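Local coordinates for D-ribose pyranase (Bacillus subtilis, PDB 1OGD), which probably catalyses the interconversion of the beta-pyran and beta-furan forms of D-ribose, the first step in ribose breakdown, at residues A75-N80 with E116-A121; K66-A71 with E99-L104; I40-K45 with A110-G115; H4-S9 with A56-E61; M62-V67 with N86-Q91. All blocks are in the same frame, centred on the assembly; numbering follows the deposited sequence.

Contact 1. Residues A75-N80 with E116-A121. With RIP (beta-D-ribopyranose), chain G.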
# COMPACT_ATOMS: atom_id res chain seq x y z
N ALA A 75 -13.38 3.95 -43.05
CA ALA A 75 -14.46 3.22 -43.70
C ALA A 75 -15.72 3.09 -42.85
O ALA A 75 -16.83 3.31 -43.33
CB ALA A 75 -13.97 1.84 -44.10
N SER A 76 -15.54 2.75 -41.58
CA SER A 76 -16.67 2.56 -40.67
C SER A 76 -17.18 3.81 -39.97
O SER A 76 -18.32 3.83 -39.50
CB SER A 76 -16.29 1.51 -39.62
OG SER A 76 -15.80 0.33 -40.23
N ASN A 77 -16.35 4.84 -39.88
CA ASN A 77 -16.77 6.06 -39.20
C ASN A 77 -16.26 7.29 -39.93
O ASN A 77 -15.44 8.05 -39.40
CB ASN A 77 -16.23 6.05 -37.77
CG ASN A 77 -17.13 6.76 -36.79
OD1 ASN A 77 -17.59 7.88 -37.04
ND2 ASN A 77 -17.40 6.12 -35.66
N GLN A 78 -16.76 7.50 -41.14
CA GLN A 78 -16.34 8.62 -41.97
C GLN A 78 -16.52 10.01 -41.35
O GLN A 78 -15.67 10.88 -41.54
CB GLN A 78 -17.07 8.57 -43.32
CG GLN A 78 -16.53 9.54 -44.36
CD GLN A 78 -15.03 9.38 -44.58
OE1 GLN A 78 -14.54 8.29 -44.88
NE2 GLN A 78 -14.28 10.47 -44.43
N GLU A 79 -17.60 10.21 -40.61
CA GLU A 79 -17.83 11.51 -40.00
C GLU A 79 -16.74 11.88 -38.99
O GLU A 79 -16.16 12.96 -39.07
CB GLU A 79 -19.20 11.54 -39.30
CG GLU A 79 -19.60 12.93 -38.83
CD GLU A 79 -20.89 12.93 -38.04
OE1 GLU A 79 -20.93 12.32 -36.96
OE2 GLU A 79 -21.87 13.56 -38.51
N ASN A 80 -16.46 10.98 -38.05
CA ASN A 80 -15.43 11.25 -37.06
C ASN A 80 -14.03 11.21 -37.66
O ASN A 80 -13.09 11.80 -37.12
CB ASN A 80 -15.53 10.25 -35.91
CG ASN A 80 -16.73 10.50 -35.03
OD1 ASN A 80 -16.87 11.58 -34.44
ND2 ASN A 80 -17.61 9.52 -34.93
N GLU A 116 -18.97 7.70 -26.54
CA GLU A 116 -19.11 7.46 -27.97
C GLU A 116 -19.47 6.02 -28.31
O GLU A 116 -18.72 5.09 -28.00
CB GLU A 116 -17.82 7.84 -28.69
CG GLU A 116 -17.93 7.86 -30.20
CD GLU A 116 -18.87 8.95 -30.69
OE1 GLU A 116 -18.67 10.12 -30.30
OE2 GLU A 116 -19.79 8.64 -31.47
N PHE A 117 -20.62 5.84 -28.96
CA PHE A 117 -21.09 4.53 -29.37
C PHE A 117 -20.97 4.28 -30.87
O PHE A 117 -21.88 3.70 -31.48
CB PHE A 117 -22.54 4.32 -28.94
CG PHE A 117 -22.70 3.57 -27.64
CD1 PHE A 117 -22.00 3.95 -26.50
CD2 PHE A 117 -23.58 2.49 -27.56
CE1 PHE A 117 -22.17 3.26 -25.30
CE2 PHE A 117 -23.76 1.80 -26.36
CZ PHE A 117 -23.05 2.19 -25.22
N THR A 118 -19.88 4.73 -31.49
CA THR A 118 -19.68 4.50 -32.91
C THR A 118 -18.35 3.80 -33.13
O THR A 118 -17.38 4.05 -32.40
CB THR A 118 -19.72 5.81 -33.75
OG1 THR A 118 -18.65 6.67 -33.36
CG2 THR A 118 -21.05 6.52 -33.55
N PRO A 119 -18.27 2.90 -34.12
CA PRO A 119 -17.09 2.12 -34.49
C PRO A 119 -15.78 2.87 -34.69
O PRO A 119 -15.71 3.86 -35.42
CB PRO A 119 -17.53 1.41 -35.77
CG PRO A 119 -18.99 1.24 -35.57
CD PRO A 119 -19.40 2.58 -35.02
N TYR A 120 -14.74 2.35 -34.04
CA TYR A 120 -13.38 2.88 -34.13
C TYR A 120 -13.19 4.37 -33.86
O TYR A 120 -12.32 5.01 -34.45
CB TYR A 120 -12.78 2.52 -35.49
CG TYR A 120 -12.95 1.05 -35.83
CD1 TYR A 120 -14.10 0.60 -36.48
CD2 TYR A 120 -11.98 0.12 -35.46
CE1 TYR A 120 -14.28 -0.76 -36.75
CE2 TYR A 120 -12.16 -1.24 -35.72
CZ TYR A 120 -13.31 -1.67 -36.36
OH TYR A 120 -13.48 -3.01 -36.62
N ALA A 121 -13.99 4.91 -32.95
CA ALA A 121 -13.86 6.31 -32.59
C ALA A 121 -12.82 6.39 -31.47
O ALA A 121 -13.16 6.67 -30.32
CB ALA A 121 -15.19 6.87 -32.11
C1 RIP G . -13.38 -1.95 -29.68
C2 RIP G . -13.68 -0.50 -29.97
C3 RIP G . -13.67 -0.27 -31.47
C4 RIP G . -14.61 -1.19 -32.24
C5 RIP G . -14.23 -2.63 -31.88
O1 RIP G . -12.04 -2.27 -29.98
O2 RIP G . -14.94 -0.19 -29.41
O3 RIP G . -13.97 1.08 -31.76
O4 RIP G . -15.96 -0.98 -31.88
O5 RIP G . -14.21 -2.85 -30.45
O HOH W 1 -18.44 12.18 -31.93
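This is a polar contact between a helix-helix junction and a loop beside the ribose pocket. It joins the break between helices 72-76 and 78-87 to the loop that leads from strand 110-113 into strand 123-127. N77 carries it. Its ND2 reaches across and donates twice. One bond goes from N77 ND2 to P119 O, 2.8 Å. The other goes from N77 ND2 to T118 OG1, 2.7 Å. Both acceptors lie near the plane of the N77 amide, so together they fix its rotation. At the other end of this amide, N77 OD1 accepts from N80 ND2 at 2.7 Å, and more weakly from N80 N as the N-cap of helix 78-87. T118 OG1 sits in the crowded position between backbone N and carbonyl carbon (chi1 63°). From there T118 OG1 donates to E116 OE2 at 3.0 Å, meeting that oxygen from above the carboxylate plane. E116 OE1 accepts from F51 N and from a water that also donates to N80 OD1. Next to this network, S76 CB rests against Y120 CD1 at 3.9 Å. The Y120 ring carries C4 of the ribose over one face, and the rings of Y120 and H98 meet edge-to-face. Y120 N makes a weak bond of 2.7 Å to O3 of the sugar. The arrangement is a type II beta turn, T118 to A121, that lines a sugar site and is held from behind by a helix-capping asparagine.

Contact 2. Residues K66-A71 with E99-L104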
# COMPACT_ATOMS: atom_id res chain seq x y z
N LYS A 66 1.46 14.73 -33.03
CA LYS A 66 1.11 13.61 -33.90
C LYS A 66 -0.13 12.89 -33.38
O LYS A 66 -0.29 12.70 -32.17
CB LYS A 66 2.27 12.63 -34.00
CG LYS A 66 2.03 11.44 -34.90
CD LYS A 66 3.24 10.52 -34.89
CE LYS A 66 3.03 9.30 -35.77
NZ LYS A 66 4.20 8.38 -35.73
N VAL A 67 -1.01 12.51 -34.30
CA VAL A 67 -2.24 11.81 -33.95
C VAL A 67 -2.19 10.43 -34.60
O VAL A 67 -1.68 10.28 -35.71
CB VAL A 67 -3.48 12.56 -34.47
CG1 VAL A 67 -4.74 11.89 -33.96
CG2 VAL A 67 -3.44 14.02 -34.03
N ILE A 68 -2.72 9.43 -33.90
CA ILE A 68 -2.74 8.07 -34.42
C ILE A 68 -4.13 7.49 -34.28
O ILE A 68 -4.72 7.51 -33.20
CB ILE A 68 -1.73 7.18 -33.65
CG1 ILE A 68 -0.34 7.80 -33.72
CG2 ILE A 68 -1.70 5.78 -34.25
CD1 ILE A 68 0.70 7.10 -32.88
N ALA A 69 -4.67 6.98 -35.38
CA ALA A 69 -6.00 6.38 -35.39
C ALA A 69 -5.94 5.09 -36.19
O ALA A 69 -4.95 4.81 -36.85
CB ALA A 69 -7.01 7.34 -36.00
N ALA A 70 -7.00 4.29 -36.12
CA ALA A 70 -7.04 3.04 -36.86
C ALA A 70 -7.59 3.31 -38.26
O ALA A 70 -8.54 4.07 -38.43
CB ALA A 70 -7.92 2.02 -36.14
N ALA A 71 -6.98 2.68 -39.27
CA ALA A 71 -7.41 2.86 -40.65
C ALA A 71 -8.91 2.59 -40.78
O ALA A 71 -9.62 3.30 -41.49
CB ALA A 71 -6.63 1.91 -41.56
N GLU A 99 -5.56 -3.55 -34.78
CA GLU A 99 -4.75 -4.43 -33.95
C GLU A 99 -3.45 -3.77 -33.50
O GLU A 99 -3.09 -3.85 -32.33
CB GLU A 99 -4.43 -5.73 -34.70
CG GLU A 99 -5.64 -6.61 -34.94
CD GLU A 99 -6.39 -6.92 -33.66
OE1 GLU A 99 -5.77 -7.48 -32.72
OE2 GLU A 99 -7.60 -6.61 -33.58
N GLU A 100 -2.76 -3.12 -34.43
CA GLU A 100 -1.52 -2.43 -34.09
C GLU A 100 -1.85 -1.29 -33.13
O GLU A 100 -1.11 -1.02 -32.19
CB GLU A 100 -0.85 -1.86 -35.34
CG GLU A 100 -0.51 -2.88 -36.40
CD GLU A 100 0.15 -2.23 -37.61
OE1 GLU A 100 1.30 -1.75 -37.46
OE2 GLU A 100 -0.47 -2.20 -38.69
N PHE A 101 -2.97 -0.63 -33.40
CA PHE A 101 -3.43 0.49 -32.58
C PHE A 101 -3.52 0.06 -31.11
O PHE A 101 -2.96 0.72 -30.23
CB PHE A 101 -4.81 0.95 -33.06
CG PHE A 101 -5.34 2.14 -32.31
CD1 PHE A 101 -4.93 3.43 -32.63
CD2 PHE A 101 -6.26 1.97 -31.27
CE1 PHE A 101 -5.43 4.53 -31.94
CE2 PHE A 101 -6.75 3.07 -30.57
CZ PHE A 101 -6.34 4.35 -30.91
N LYS A 102 -4.23 -1.04 -30.86
CA LYS A 102 -4.39 -1.55 -29.50
C LYS A 102 -3.05 -1.83 -28.82
O LYS A 102 -2.91 -1.62 -27.62
CB LYS A 102 -5.26 -2.81 -29.51
CG LYS A 102 -6.74 -2.49 -29.37
CD LYS A 102 -7.62 -3.43 -30.18
CE LYS A 102 -7.51 -4.87 -29.73
NZ LYS A 102 -8.37 -5.73 -30.58
N LEU A 103 -2.07 -2.30 -29.59
CA LEU A 103 -0.75 -2.59 -29.04
C LEU A 103 -0.10 -1.30 -28.53
O LEU A 103 0.55 -1.30 -27.48
CB LEU A 103 0.14 -3.22 -30.10
CG LEU A 103 -0.24 -4.62 -30.58
CD1 LEU A 103 0.75 -5.08 -31.64
CD2 LEU A 103 -0.27 -5.59 -29.40
N LEU A 104 -0.28 -0.22 -29.28
CA LEU A 104 0.29 1.06 -28.90
C LEU A 104 -0.32 1.65 -27.64
O LEU A 104 0.35 2.38 -26.91
CB LEU A 104 0.14 2.08 -30.04
CG LEU A 104 1.19 2.05 -31.16
CD1 LEU A 104 1.32 0.65 -31.74
CD2 LEU A 104 0.80 3.05 -32.24
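Strand 66-70 and helix 99-104 pack mainly through F101, L104 and I68. Their axes approach to 8.1 Å, and their N-to-C directions are 135° apart. The apolar contacts are loose. I68 CD1 meets L104 CD2 at 4.1 Å, with the two side chains crossing at about a right angle. I68 CG2, anti to its backbone N, lies 4.3 Å from F101 CD1. The second kind of contact is ring to backbone. F101 has CG anti to the backbone N (chi1 -177°), which sends the ring out toward the strand. Its edge meets the peptide of I68: F101 CE1 is 3.3 Å from I68 O, and that oxygen lies near the ring plane. The same CE1 of F101 passes A69 CA at 4.0 Å. Within the helix, K102 NZ and E99 OE2 form a salt bridge of 3.2 Å. F101 also touches N122, a ribose-binding residue, which places it in the second shell of the sugar site. Helix 98-104 lies against the sheet here. I68, F101 and L104 all meet I124 of strand 123-127 on one flank of the strand, and I68 and L104 meet L96 of strand 92-96 on the other.

Contact 3. Residues I40-K45 with A110-G115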
# COMPACT_ATOMS: atom_id res chain seq x y z
N ILE A 40 -9.63 6.84 -17.17
CA ILE A 40 -10.43 7.95 -16.69
C ILE A 40 -11.71 7.91 -17.51
O ILE A 40 -11.71 8.23 -18.70
CB ILE A 40 -9.70 9.28 -16.87
CG1 ILE A 40 -8.37 9.24 -16.11
CG2 ILE A 40 -10.55 10.42 -16.37
CD1 ILE A 40 -7.46 10.45 -16.34
N ASP A 41 -12.81 7.52 -16.87
CA ASP A 41 -14.09 7.38 -17.54
C ASP A 41 -14.98 8.61 -17.38
O ASP A 41 -15.45 8.91 -16.28
CB ASP A 41 -14.78 6.13 -17.00
CG ASP A 41 -15.96 5.68 -17.84
OD1 ASP A 41 -16.46 4.57 -17.57
OD2 ASP A 41 -16.38 6.42 -18.76
N LEU A 42 -15.21 9.32 -18.49
CA LEU A 42 -16.02 10.53 -18.48
C LEU A 42 -17.44 10.27 -18.95
O LEU A 42 -18.29 11.16 -18.88
CB LEU A 42 -15.40 11.60 -19.38
CG LEU A 42 -13.97 12.07 -19.07
CD1 LEU A 42 -13.48 13.00 -20.18
CD2 LEU A 42 -13.93 12.77 -17.72
N SER A 43 -17.70 9.06 -19.43
CA SER A 43 -19.02 8.72 -19.94
C SER A 43 -20.14 8.90 -18.93
O SER A 43 -19.97 8.69 -17.73
CB SER A 43 -19.04 7.28 -20.47
OG SER A 43 -18.94 6.34 -19.41
N LEU A 44 -21.31 9.30 -19.43
CA LEU A 44 -22.47 9.50 -18.59
C LEU A 44 -23.60 8.64 -19.14
O LEU A 44 -24.34 8.00 -18.40
CB LEU A 44 -22.88 10.99 -18.59
CG LEU A 44 -23.95 11.44 -17.60
CD1 LEU A 44 -23.58 11.02 -16.19
CD2 LEU A 44 -24.11 12.95 -17.68
N LYS A 45 -23.72 8.63 -20.47
CA LYS A 45 -24.74 7.86 -21.16
C LYS A 45 -24.28 7.74 -22.61
O LYS A 45 -23.38 8.45 -23.04
CB LYS A 45 -26.09 8.59 -21.10
CG LYS A 45 -26.06 9.95 -21.79
CD LYS A 45 -27.30 10.78 -21.46
CE LYS A 45 -28.57 10.18 -22.04
NZ LYS A 45 -29.75 11.04 -21.71
N ALA A 110 -2.57 7.18 -20.14
CA ALA A 110 -3.96 7.07 -19.71
C ALA A 110 -4.89 6.88 -20.89
O ALA A 110 -4.55 7.20 -22.04
CB ALA A 110 -4.37 8.33 -18.94
N VAL A 111 -6.06 6.33 -20.60
CA VAL A 111 -7.08 6.13 -21.61
C VAL A 111 -8.28 6.90 -21.10
O VAL A 111 -8.70 6.72 -19.96
CB VAL A 111 -7.46 4.64 -21.77
CG1 VAL A 111 -8.63 4.49 -22.74
CG2 VAL A 111 -6.26 3.85 -22.29
N ILE A 112 -8.82 7.78 -21.94
CA ILE A 112 -9.98 8.57 -21.57
C ILE A 112 -11.18 7.96 -22.28
O ILE A 112 -11.26 7.97 -23.51
CB ILE A 112 -9.79 10.04 -21.98
CG1 ILE A 112 -8.47 10.56 -21.39
CG2 ILE A 112 -10.94 10.87 -21.47
CD1 ILE A 112 -7.98 11.85 -21.99
N ARG A 113 -12.10 7.41 -21.50
CA ARG A 113 -13.27 6.77 -22.05
C ARG A 113 -14.42 7.76 -22.21
O ARG A 113 -14.84 8.39 -21.24
CB ARG A 113 -13.71 5.61 -21.15
CG ARG A 113 -14.86 4.78 -21.69
CD ARG A 113 -15.14 3.59 -20.79
NE ARG A 113 -16.17 2.70 -21.33
CZ ARG A 113 -17.34 2.46 -20.76
NH1 ARG A 113 -17.66 3.04 -19.61
NH2 ARG A 113 -18.20 1.64 -21.33
N THR A 114 -14.92 7.89 -23.43
CA THR A 114 -16.03 8.79 -23.71
C THR A 114 -17.30 7.95 -23.85
O THR A 114 -17.25 6.72 -23.74
CB THR A 114 -15.82 9.56 -25.03
OG1 THR A 114 -15.86 8.64 -26.12
CG2 THR A 114 -14.46 10.26 -25.02
N GLY A 115 -18.43 8.59 -24.08
CA GLY A 115 -19.68 7.86 -24.23
C GLY A 115 -19.97 7.54 -25.68
O GLY A 115 -21.09 7.14 -26.01
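A buried salt bridge joins D41 and R113, neighbours on two parallel strands. The two are bridge partners on the same face of the sheet. Their side chains lie alongside each other and point the same way. The extended R113 chain brings NH1 to 2.8 Å from D41 OD1. The carboxylate is met from above its plane, the guanidinium at its edge, and the two planes stand 74° apart. The second oxygen, D41 OD2, accepts from S43 OG at 2.6 Å and from S43 N at 3.0 Å, closing an Asx turn. The backbones pair as parallel strands. I40 N bonds to V111 O at 2.9 Å and almost straight, 176°. R113 N returns to I40 O, also 2.9 Å. Just past strand 38-41, L42 N reaches R113 O at 2.9 Å. On the side of I40 and I112, L42 CD1 packs against I112 CG2 at 3.6 Å. R113 NH2 also bonds to A29 O. S9 of a neighbouring subunit bonds to D41 OD1, and L7 O of that subunit to R113 NH1. With so many donors round it, the D41 carboxylate probably stays ionised, and its charge is balanced by R113 at a junction between subunits.

Contact 4. Residues H4-S9 with A56-E61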
# COMPACT_ATOMS: atom_id res chain seq x y z
N HIS A 4 -6.78 28.66 -14.84
CA HIS A 4 -6.54 28.24 -16.22
C HIS A 4 -6.40 26.73 -16.42
O HIS A 4 -6.28 25.97 -15.46
CB HIS A 4 -5.28 28.93 -16.73
CG HIS A 4 -5.21 30.39 -16.39
ND1 HIS A 4 -6.16 31.30 -16.82
CD2 HIS A 4 -4.31 31.10 -15.67
CE1 HIS A 4 -5.85 32.50 -16.37
NE2 HIS A 4 -4.73 32.41 -15.67
N GLY A 5 -6.41 26.32 -17.69
CA GLY A 5 -6.26 24.92 -18.03
C GLY A 5 -7.57 24.14 -18.10
O GLY A 5 -8.65 24.70 -17.94
N ILE A 6 -7.45 22.84 -18.34
CA ILE A 6 -8.60 21.96 -18.45
C ILE A 6 -9.37 21.88 -17.11
O ILE A 6 -8.76 21.89 -16.04
CB ILE A 6 -8.13 20.55 -18.92
CG1 ILE A 6 -9.32 19.74 -19.43
CG2 ILE A 6 -7.39 19.83 -17.79
CD1 ILE A 6 -8.91 18.60 -20.34
N LEU A 7 -10.69 21.81 -17.19
CA LEU A 7 -11.54 21.77 -16.00
C LEU A 7 -11.49 20.46 -15.20
O LEU A 7 -11.55 20.48 -13.97
CB LEU A 7 -12.99 22.05 -16.39
CG LEU A 7 -14.02 22.08 -15.25
CD1 LEU A 7 -13.73 23.26 -14.33
CD2 LEU A 7 -15.43 22.21 -15.84
N ASN A 8 -11.40 19.33 -15.90
CA ASN A 8 -11.38 18.03 -15.24
C ASN A 8 -10.13 17.83 -14.39
O ASN A 8 -9.01 17.90 -14.89
CB ASN A 8 -11.49 16.92 -16.28
CG ASN A 8 -11.71 15.57 -15.65
OD1 ASN A 8 -10.76 14.89 -15.26
ND2 ASN A 8 -12.98 15.17 -15.52
N SER A 9 -10.35 17.57 -13.11
CA SER A 9 -9.24 17.38 -12.18
C SER A 9 -8.38 16.17 -12.52
O SER A 9 -7.16 16.24 -12.43
CB SER A 9 -9.78 17.27 -10.74
OG SER A 9 -10.64 16.16 -10.59
N ALA A 56 -11.88 17.80 -28.98
CA ALA A 56 -11.76 19.24 -29.14
C ALA A 56 -11.16 19.91 -27.91
O ALA A 56 -10.29 20.77 -28.02
CB ALA A 56 -13.13 19.84 -29.45
N VAL A 57 -11.64 19.51 -26.73
CA VAL A 57 -11.13 20.08 -25.49
C VAL A 57 -9.66 19.74 -25.30
O VAL A 57 -8.85 20.61 -24.96
CB VAL A 57 -11.92 19.56 -24.26
CG1 VAL A 57 -11.27 20.06 -22.98
CG2 VAL A 57 -13.36 20.04 -24.33
N LEU A 58 -9.30 18.48 -25.53
CA LEU A 58 -7.91 18.06 -25.38
C LEU A 58 -6.99 18.81 -26.34
O LEU A 58 -5.87 19.18 -25.99
CB LEU A 58 -7.77 16.55 -25.61
CG LEU A 58 -7.79 15.64 -24.36
CD1 LEU A 58 -6.75 16.14 -23.36
CD2 LEU A 58 -9.15 15.63 -23.71
N ALA A 59 -7.48 19.04 -27.56
CA ALA A 59 -6.71 19.74 -28.58
C ALA A 59 -6.27 21.13 -28.13
O ALA A 59 -5.16 21.56 -28.41
CB ALA A 59 -7.53 19.83 -29.88
N GLU A 60 -7.15 21.83 -27.41
CA GLU A 60 -6.81 23.18 -26.96
C GLU A 60 -6.08 23.27 -25.63
O GLU A 60 -5.62 24.35 -25.25
CB GLU A 60 -8.08 24.04 -26.89
CG GLU A 60 -9.10 23.58 -25.89
CD GLU A 60 -10.25 24.57 -25.75
OE1 GLU A 60 -9.98 25.73 -25.36
OE2 GLU A 60 -11.41 24.19 -26.03
N GLU A 61 -5.96 22.15 -24.92
CA GLU A 61 -5.28 22.16 -23.63
C GLU A 61 -3.96 21.40 -23.68
O GLU A 61 -3.16 21.46 -22.75
CB GLU A 61 -6.15 21.52 -22.55
CG GLU A 61 -7.45 22.25 -22.26
CD GLU A 61 -7.23 23.71 -21.91
OE1 GLU A 61 -6.11 24.06 -21.46
OE2 GLU A 61 -8.18 24.49 -22.07
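I6 projects from the loop before helix 9-17 at about a right angle to V57 on helix 51-61. Its CG1 is anti to the backbone N (chi1 -163°), which carries the longer branch over to the helix. There I6 CD1 meets V57 CG1 at 3.8 Å. The same methyl of I6 comes only loosely near L58 CD1, 4.5 Å away. E61, one turn on from V57, covers the root of I6. Its chain bends at chi2 (-55°), so that E61 CG lies 3.8 Å from I6 CB. The bend also lays the carboxylate along the G5-I6 backbone. E61 OE1 is 3.5 Å from G5 CA and 3.6 Å from I6 N, a close approach without a hydrogen bond. Two neighbouring subunits also reach the contact: L44 of one packs on V57, and H4 of another on E61. Within the chain, I6 sits between helix 51-61 and helix 9-17, where it touches L11, A12 and L15. E61 bridges the two helices by touching L15 as well.

Contact 5. Residues M62-V67 with N86-Q91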
# COMPACT_ATOMS: atom_id res chain seq x y z
N MET A 62 -3.73 20.72 -24.79
CA MET A 62 -2.53 19.92 -24.96
C MET A 62 -1.85 20.18 -26.30
O MET A 62 -2.52 20.24 -27.33
CB MET A 62 -2.92 18.45 -24.86
CG MET A 62 -1.81 17.46 -25.08
SD MET A 62 -2.47 15.77 -25.12
CE MET A 62 -1.16 14.97 -25.95
N ALA A 63 -0.53 20.32 -26.28
CA ALA A 63 0.22 20.51 -27.50
C ALA A 63 0.43 19.13 -28.14
O ALA A 63 1.18 18.30 -27.62
CB ALA A 63 1.57 21.15 -27.20
N VAL A 64 -0.24 18.89 -29.26
CA VAL A 64 -0.15 17.61 -29.96
C VAL A 64 0.74 17.70 -31.20
O VAL A 64 0.53 18.56 -32.05
CB VAL A 64 -1.55 17.14 -30.40
CG1 VAL A 64 -1.46 15.77 -31.05
CG2 VAL A 64 -2.50 17.12 -29.20
N GLU A 65 1.72 16.80 -31.31
CA GLU A 65 2.60 16.81 -32.47
C GLU A 65 2.28 15.69 -33.46
O GLU A 65 2.75 15.70 -34.59
CB GLU A 65 4.07 16.71 -32.07
CG GLU A 65 4.45 15.45 -31.31
CD GLU A 65 5.96 15.25 -31.24
OE1 GLU A 65 6.70 16.25 -31.31
OE2 GLU A 65 6.40 14.08 -31.09
N LYS A 66 1.46 14.73 -33.03
CA LYS A 66 1.11 13.61 -33.90
C LYS A 66 -0.13 12.89 -33.38
O LYS A 66 -0.29 12.70 -32.17
CB LYS A 66 2.27 12.63 -34.00
CG LYS A 66 2.03 11.44 -34.90
CD LYS A 66 3.24 10.52 -34.89
CE LYS A 66 3.03 9.30 -35.77
NZ LYS A 66 4.20 8.38 -35.73
N VAL A 67 -1.01 12.51 -34.30
CA VAL A 67 -2.24 11.81 -33.95
C VAL A 67 -2.19 10.43 -34.60
O VAL A 67 -1.68 10.28 -35.71
CB VAL A 67 -3.48 12.56 -34.47
CG1 VAL A 67 -4.74 11.89 -33.96
CG2 VAL A 67 -3.44 14.02 -34.03
N ASN A 86 -9.73 17.46 -39.93
CA ASN A 86 -10.01 18.89 -39.83
C ASN A 86 -9.46 19.50 -38.55
O ASN A 86 -8.87 20.58 -38.58
CB ASN A 86 -11.52 19.13 -39.91
CG ASN A 86 -12.09 18.82 -41.29
OD1 ASN A 86 -13.30 18.68 -41.45
ND2 ASN A 86 -11.21 18.74 -42.29
N LEU A 87 -9.66 18.82 -37.42
CA LEU A 87 -9.19 19.32 -36.13
C LEU A 87 -7.66 19.36 -36.06
O LEU A 87 -7.09 20.34 -35.58
CB LEU A 87 -9.74 18.47 -34.99
CG LEU A 87 -9.26 18.80 -33.56
CD1 LEU A 87 -9.58 20.25 -33.24
CD2 LEU A 87 -9.93 17.88 -32.56
N PHE A 88 -7.01 18.31 -36.53
CA PHE A 88 -5.55 18.28 -36.49
C PHE A 88 -4.91 18.52 -37.85
O PHE A 88 -4.15 17.68 -38.36
CB PHE A 88 -5.08 16.96 -35.87
CG PHE A 88 -5.54 16.76 -34.45
CD1 PHE A 88 -6.66 16.00 -34.17
CD2 PHE A 88 -4.87 17.39 -33.40
CE1 PHE A 88 -7.12 15.86 -32.86
CE2 PHE A 88 -5.32 17.26 -32.09
CZ PHE A 88 -6.45 16.49 -31.82
N SER A 89 -5.21 19.68 -38.42
CA SER A 89 -4.70 20.10 -39.73
C SER A 89 -3.18 20.12 -39.81
O SER A 89 -2.60 19.53 -40.72
CB SER A 89 -5.23 21.49 -40.06
OG SER A 89 -6.64 21.55 -39.95
N GLU A 90 -2.55 20.81 -38.87
CA GLU A 90 -1.09 20.93 -38.86
C GLU A 90 -0.35 19.69 -38.38
O GLU A 90 0.77 19.43 -38.81
CB GLU A 90 -0.67 22.13 -38.01
CG GLU A 90 -1.22 23.46 -38.48
CD GLU A 90 -0.55 24.65 -37.81
OE1 GLU A 90 -0.55 24.70 -36.56
OE2 GLU A 90 -0.01 25.52 -38.53
N GLN A 91 -0.98 18.94 -37.48
CA GLN A 91 -0.35 17.74 -36.95
C GLN A 91 -0.29 16.61 -37.97
O GLN A 91 -1.04 16.58 -38.94
CB GLN A 91 -1.11 17.24 -35.71
CG GLN A 91 -1.05 18.18 -34.52
CD GLN A 91 -1.73 19.50 -34.79
OE1 GLN A 91 -2.92 19.55 -35.09
NE2 GLN A 91 -0.97 20.59 -34.67
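The chain turns a corner at E65, with a classic beta bulge at E65 and K66 opposite Q126, and K66 CA comes within 5.3 Å of Q91 CA in the turn that follows helix 78-87. F88, the first residue to leave that helix, carries the apolar part. Its CG is anti to the carbonyl carbon (chi1 -62°), which turns the ring toward the strand. V67 CG2 lies over one face in a CH-pi contact, 3.8 Å from the centroid of the F88 ring and 22° off its normal. The nearest ring atom to V67 CG2 is F88 CG, at 3.5 Å. L87 CG covers the opposite face, so the ring is clamped between two aliphatic groups. V64 CG2 touches F88 CE2 at 4.0 Å. Q91 takes part through its aliphatic portion. Its CG presses on the V64 peptide, with Q91 CG 3.0 Å from V64 O, a tight approach. S89 OG bonds back to N86 O at 2.8 Å across the end of the helix. The CB of E65 points away from the helix-end turn, and its OE1 bonds to H20, the probable proton donor, which it probably helps to orient. K66 forms a salt bridge with E94. The backbone of strand 64-70 pairs here with Q126 on one flank and with E92 and E94 on the other. F88 fills the corner between this strand, L125 of strand 123-127 and A59 of helix 51-61.

Overall arrangement
From the N terminus, contact 4 closes the first loop by bringing helix 51-61 back to residues 4-9. Contact 3 opens inside that loop, at 40-45, and closes far later at 110-115, so the two cross. They touch where L42 meets N8. Contacts 5 and 2 both start on strand 64-70 and nest inside contact 3. Contact 1 runs from 75-80 to 116-121 and crosses contacts 2, 3 and 5. A59 packs on L87 and F88, joining contacts 4 and 5. Contact 3 pairs strands 38-41 and 110-113, while contacts 2 and 5 set helix 98-104 and the end of helix 78-87 against strand 64-70. Contact 1 joins the helix 72-76/78-87 junction to the loop that lines the ribose pocket. Contacts 3 and 4 face a shared neighbouring subunit.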